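Long-range contact in 2,5-dihydroxypyridine 5,6-dioxygenase (Pseudomonas putida KT2440, PDB 7CUP), which catalyses the iron-dependent dioxygenolytic ring cleavage of 2,5-dihydroxypyridine to N-formylmaleamate in aerobic nicotinate degradation: residues A[138-150]-A[337-349]. Sequence-based numbering, arbitrary orientation.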
loop_
_atom_site.group_PDB
_atom_site.type_symbol
_atom_site.label_atom_id
_atom_site.label_comp_id
_atom_site.label_asym_id
_atom_site.label_seq_id
_atom_site.Cartn_x
_atom_site.Cartn_y
_atom_site.Cartn_z
ATOM N N ASP A 138 -17.583 4.399 -35.123
ATOM C CA ASP A 138 -17.406 5.798 -34.668
ATOM C C ASP A 138 -16.448 6.495 -35.643
ATOM O O ASP A 138 -16.703 7.641 -36.001
ATOM C CB ASP A 138 -16.927 5.896 -33.211
ATOM C CG ASP A 138 -18.019 5.643 -32.172
ATOM O OD1 ASP A 138 -19.206 5.518 -32.565
ATOM O OD2 ASP A 138 -17.680 5.539 -30.966
ATOM N N LYS A 139 -15.328 5.868 -35.968
ATOM C CA LYS A 139 -14.294 6.446 -36.868
ATOM C C LYS A 139 -14.928 6.767 -38.228
ATOM O O LYS A 139 -14.694 7.886 -38.749
ATOM C CB LYS A 139 -13.140 5.468 -37.073
ATOM C CG LYS A 139 -11.983 6.065 -37.850
ATOM C CD LYS A 139 -11.069 5.036 -38.435
ATOM C CE LYS A 139 -9.962 5.664 -39.239
ATOM N NZ LYS A 139 -8.916 4.652 -39.514
ATOM N N ARG A 140 -15.683 5.812 -38.766
ATOM C CA ARG A 140 -16.360 5.975 -40.077
ATOM C C ARG A 140 -17.201 7.263 -40.042
ATOM O O ARG A 140 -17.024 8.124 -40.945
ATOM C CB ARG A 140 -17.181 4.726 -40.427
ATOM C CG ARG A 140 -17.812 4.779 -41.815
ATOM C CD ARG A 140 -18.826 3.690 -42.098
ATOM N NE ARG A 140 -19.923 3.605 -41.128
ATOM C CZ ARG A 140 -20.944 4.457 -41.034
ATOM N NH1 ARG A 140 -21.039 5.509 -41.829
ATOM N NH2 ARG A 140 -21.862 4.276 -40.109
ATOM N N ARG A 141 -18.061 7.415 -39.032
ATOM C CA ARG A 141 -19.019 8.548 -38.944
ATOM C C ARG A 141 -18.235 9.860 -38.833
ATOM O O ARG A 141 -18.603 10.851 -39.497
ATOM C CB ARG A 141 -20.004 8.334 -37.791
ATOM C CG ARG A 141 -20.939 7.151 -38.002
ATOM C CD ARG A 141 -22.068 7.009 -36.981
ATOM N NE ARG A 141 -21.518 6.888 -35.631
ATOM C CZ ARG A 141 -21.366 7.910 -34.784
ATOM N NH1 ARG A 141 -21.762 9.124 -35.114
ATOM N NH2 ARG A 141 -20.806 7.725 -33.600
ATOM N N VAL A 142 -17.166 9.878 -38.045
ATOM C CA VAL A 142 -16.365 11.114 -37.789
ATOM C C VAL A 142 -15.611 11.541 -39.062
ATOM O O VAL A 142 -15.485 12.777 -39.295
ATOM C CB VAL A 142 -15.408 10.910 -36.602
ATOM C CG1 VAL A 142 -14.372 12.023 -36.493
ATOM C CG2 VAL A 142 -16.191 10.736 -35.306
ATOM N N LEU A 143 -15.044 10.578 -39.797
ATOM C CA LEU A 143 -14.324 10.849 -41.069
ATOM C C LEU A 143 -15.317 11.357 -42.132
ATOM O O LEU A 143 -14.921 12.257 -42.898
ATOM C CB LEU A 143 -13.655 9.569 -41.558
ATOM C CG LEU A 143 -12.477 9.059 -40.743
ATOM C CD1 LEU A 143 -11.676 8.094 -41.600
ATOM C CD2 LEU A 143 -11.605 10.194 -40.221
ATOM N N ALA A 144 -16.536 10.800 -42.187
ATOM C CA ALA A 144 -17.630 11.293 -43.064
ATOM C C ALA A 144 -17.920 12.771 -42.745
ATOM O O ALA A 144 -18.044 13.603 -43.684
ATOM C CB ALA A 144 -18.853 10.430 -42.920
ATOM N N ALA A 145 -17.978 13.143 -41.468
ATOM C CA ALA A 145 -18.180 14.555 -41.063
ATOM C C ALA A 145 -16.972 15.370 -41.505
ATOM O O ALA A 145 -17.157 16.521 -41.954
ATOM C CB ALA A 145 -18.396 14.687 -39.575
ATOM N N GLU A 146 -15.783 14.798 -41.364
ATOM C CA GLU A 146 -14.514 15.493 -41.672
ATOM C C GLU A 146 -14.489 15.878 -43.156
ATOM O O GLU A 146 -13.997 16.980 -43.441
ATOM C CB GLU A 146 -13.302 14.636 -41.312
ATOM C CG GLU A 146 -11.958 15.329 -41.573
ATOM C CD GLU A 146 -10.744 14.411 -41.513
ATOM O OE1 GLU A 146 -10.931 13.191 -41.685
ATOM O OE2 GLU A 146 -9.616 14.910 -41.286
ATOM N N THR A 147 -14.969 15.022 -44.062
ATOM C CA THR A 147 -14.877 15.257 -45.538
ATOM C C THR A 147 -15.678 16.534 -45.886
ATOM O O THR A 147 -15.164 17.347 -46.691
ATOM C CB THR A 147 -15.251 14.013 -46.366
ATOM O OG1 THR A 147 -16.625 13.694 -46.168
ATOM C CG2 THR A 147 -14.430 12.779 -46.056
ATOM N N LEU A 148 -16.841 16.744 -45.254
ATOM C CA LEU A 148 -17.639 17.999 -45.338
ATOM C C LEU A 148 -16.867 19.160 -44.717
ATOM O O LEU A 148 -16.696 20.188 -45.378
ATOM C CB LEU A 148 -18.982 17.819 -44.620
ATOM C CG LEU A 148 -20.155 17.396 -45.495
ATOM C CD1 LEU A 148 -21.400 17.177 -44.656
ATOM C CD2 LEU A 148 -20.443 18.438 -46.572
ATOM N N LEU A 149 -16.435 19.017 -43.468
ATOM C CA LEU A 149 -15.784 20.125 -42.743
ATOM C C LEU A 149 -14.585 20.655 -43.547
ATOM O O LEU A 149 -14.404 21.867 -43.541
ATOM C CB LEU A 149 -15.351 19.655 -41.350
ATOM C CG LEU A 149 -14.591 20.712 -40.550
ATOM C CD1 LEU A 149 -15.373 22.020 -40.492
ATOM C CD2 LEU A 149 -14.273 20.210 -39.145
ATOM N N LYS A 150 -13.776 19.794 -44.172
ATOM C CA LYS A 150 -12.447 20.184 -44.738
ATOM C C LYS A 150 -12.629 21.199 -45.872
ATOM O O LYS A 150 -11.824 22.162 -45.938
ATOM C CB LYS A 150 -11.659 18.967 -45.230
ATOM C CG LYS A 150 -10.865 18.266 -44.139
ATOM C CD LYS A 150 -10.354 16.907 -44.551
ATOM C CE LYS A 150 -8.956 16.976 -45.118
ATOM N NZ LYS A 150 -8.602 15.726 -45.823
ATOM N N LEU A 337 -29.260 20.568 -36.846
ATOM C CA LEU A 337 -30.483 21.398 -36.647
ATOM C C LEU A 337 -31.080 21.080 -35.278
ATOM O O LEU A 337 -31.385 19.897 -35.064
ATOM C CB LEU A 337 -31.512 21.052 -37.734
ATOM C CG LEU A 337 -31.159 21.493 -39.148
ATOM C CD1 LEU A 337 -32.224 21.019 -40.130
ATOM C CD2 LEU A 337 -30.972 22.997 -39.210
ATOM N N ALA A 338 -31.302 22.106 -34.442
ATOM C CA ALA A 338 -31.917 22.002 -33.095
ATOM C C ALA A 338 -31.191 20.923 -32.276
ATOM O O ALA A 338 -31.859 20.117 -31.631
ATOM C CB ALA A 338 -33.389 21.687 -33.224
ATOM N N GLY A 339 -29.857 20.900 -32.346
ATOM C CA GLY A 339 -28.998 19.964 -31.602
ATOM C C GLY A 339 -29.070 18.547 -32.149
ATOM O O GLY A 339 -28.541 17.660 -31.472
ATOM N N ASP A 340 -29.676 18.321 -33.328
ATOM C CA ASP A 340 -29.666 16.984 -33.984
ATOM C C ASP A 340 -28.790 16.984 -35.245
ATOM O O ASP A 340 -28.888 17.927 -36.061
ATOM C CB ASP A 340 -31.051 16.450 -34.335
ATOM C CG ASP A 340 -30.965 14.986 -34.732
ATOM O OD1 ASP A 340 -29.851 14.422 -34.660
ATOM O OD2 ASP A 340 -31.987 14.419 -35.129
ATOM N N VAL A 341 -27.971 15.937 -35.385
ATOM C CA VAL A 341 -27.056 15.731 -36.545
ATOM C C VAL A 341 -27.908 15.343 -37.761
ATOM O O VAL A 341 -28.630 14.345 -37.675
ATOM C CB VAL A 341 -26.001 14.658 -36.236
ATOM C CG1 VAL A 341 -25.143 14.382 -37.456
ATOM C CG2 VAL A 341 -25.117 15.064 -35.070
ATOM N N VAL A 342 -27.837 16.123 -38.836
ATOM C CA VAL A 342 -28.660 15.891 -40.066
ATOM C C VAL A 342 -27.758 15.564 -41.265
ATOM O O VAL A 342 -28.229 14.858 -42.145
ATOM C CB VAL A 342 -29.614 17.066 -40.367
ATOM C CG1 VAL A 342 -30.724 17.136 -39.331
ATOM C CG2 VAL A 342 -28.908 18.406 -40.488
ATOM N N ALA A 343 -26.507 16.012 -41.296
ATOM C CA ALA A 343 -25.605 15.744 -42.435
ATOM C C ALA A 343 -24.168 15.713 -41.944
ATOM O O ALA A 343 -23.839 16.476 -41.043
ATOM C CB ALA A 343 -25.778 16.816 -43.478
ATOM N N PRO A 344 -23.281 14.877 -42.534
ATOM C CA PRO A 344 -23.652 13.897 -43.544
ATOM C C PRO A 344 -24.564 12.800 -43.008
ATOM O O PRO A 344 -24.553 12.513 -41.814
ATOM C CB PRO A 344 -22.352 13.182 -43.960
ATOM C CG PRO A 344 -21.235 14.004 -43.373
ATOM C CD PRO A 344 -21.840 14.835 -42.258
ATOM N N GLU A 345 -25.279 12.171 -43.932
ATOM C CA GLU A 345 -26.146 11.008 -43.641
ATOM C C GLU A 345 -25.314 9.874 -43.028
ATOM O O GLU A 345 -25.800 9.263 -42.049
ATOM C CB GLU A 345 -26.839 10.534 -44.915
ATOM C CG GLU A 345 -27.894 9.484 -44.639
ATOM C CD GLU A 345 -28.926 9.962 -43.636
ATOM O OE1 GLU A 345 -29.370 9.145 -42.804
ATOM O OE2 GLU A 345 -29.267 11.165 -43.685
ATOM N N GLU A 346 -24.124 9.616 -43.586
ATOM C CA GLU A 346 -23.208 8.499 -43.211
ATOM C C GLU A 346 -22.556 8.778 -41.842
ATOM O O GLU A 346 -21.907 7.865 -41.325
ATOM C CB GLU A 346 -22.096 8.280 -44.252
ATOM C CG GLU A 346 -22.555 8.248 -45.710
ATOM C CD GLU A 346 -22.467 9.593 -46.424
ATOM O OE1 GLU A 346 -23.486 10.033 -47.003
ATOM O OE2 GLU A 346 -21.385 10.219 -46.372
ATOM N N SER A 347 -22.699 9.996 -41.300
ATOM C CA SER A 347 -22.127 10.426 -40.006
ATOM C C SER A 347 -23.134 10.219 -38.866
ATOM O O SER A 347 -22.724 10.332 -37.696
ATOM C CB SER A 347 -21.690 11.846 -40.068
ATOM O OG SER A 347 -22.760 12.696 -39.684
ATOM N N ARG A 348 -24.394 9.910 -39.171
ATOM C CA ARG A 348 -25.476 9.876 -38.151
ATOM C C ARG A 348 -25.459 8.522 -37.433
ATOM O O ARG A 348 -24.991 7.522 -38.034
ATOM C CB ARG A 348 -26.822 10.213 -38.798
ATOM C CG ARG A 348 -26.720 11.343 -39.817
ATOM C CD ARG A 348 -28.041 12.002 -40.139
ATOM N NE ARG A 348 -29.120 11.052 -39.977
ATOM C CZ ARG A 348 -30.355 11.353 -39.612
ATOM N NH1 ARG A 348 -30.713 12.606 -39.380
ATOM N NH2 ARG A 348 -31.235 10.376 -39.493
ATOM N N ALA A 349 -25.955 8.501 -36.191
ATOM C CA ALA A 349 -25.728 7.433 -35.188
ATOM C C ALA A 349 -26.300 6.100 -35.678
ATOM O O ALA A 349 -27.507 6.063 -35.902
ATOM C CB ALA A 349 -26.346 7.851 -33.880
#
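Pro344, placed by a cis peptide bond after Ala343, sets its ring against helix 136-151 between Ala144, Ala145 and Leu148. The isobutyl end of Leu148 reaches toward the CG and CD atoms of Pro344, and the fit is tight: CD1 of Leu148 lies 3.4 Å from both CG and CD of Pro344. CG of Pro344 also sits 3.2 Å from the carbonyl O of Ala144, while its CD packs over CA of Ala145. Leu148 also touches Leu330 of strand 327-330. The contact lays the C-terminal tail, which leaves the antiparallel sheet through edge strand 340-341 and makes a short 3-10 turn at 345-347, across one flank of the helix, away from the iron site. In that turn CB of Glu346 meets CB of Ala144, and the carbonyl O of Glu346 takes a bent bond from NH1 of Arg140 (2.6 Å, 132°) on a lone pair. NH2 of Arg140 is salt-bridged to Asp137. Ser347 brings CB against the carbonyl O of Arg141 and turns OG back to the carbonyl O of Pro344 (2.8 Å), which its own backbone N also grips. The carbonyl O of Ser347 receives NH1 of Arg141 (3.0 Å, 158°) in the guanidinium plane. Bent at chi3 (-58°), Arg141 carries NH2 in the same plane to OD1 of Asp138, 2.9 Å away, and NH2 also bonds Leu270 O. A leucine in place of Arg141 would probably leave the carbonyl O of Ser347 without its NH1 donor and the Asp138 carboxylate without this counter-charge. CD of Arg141 rests 3.1 Å from the carbonyl O of Arg348, and CA of Ala349 covers one guanidinium face.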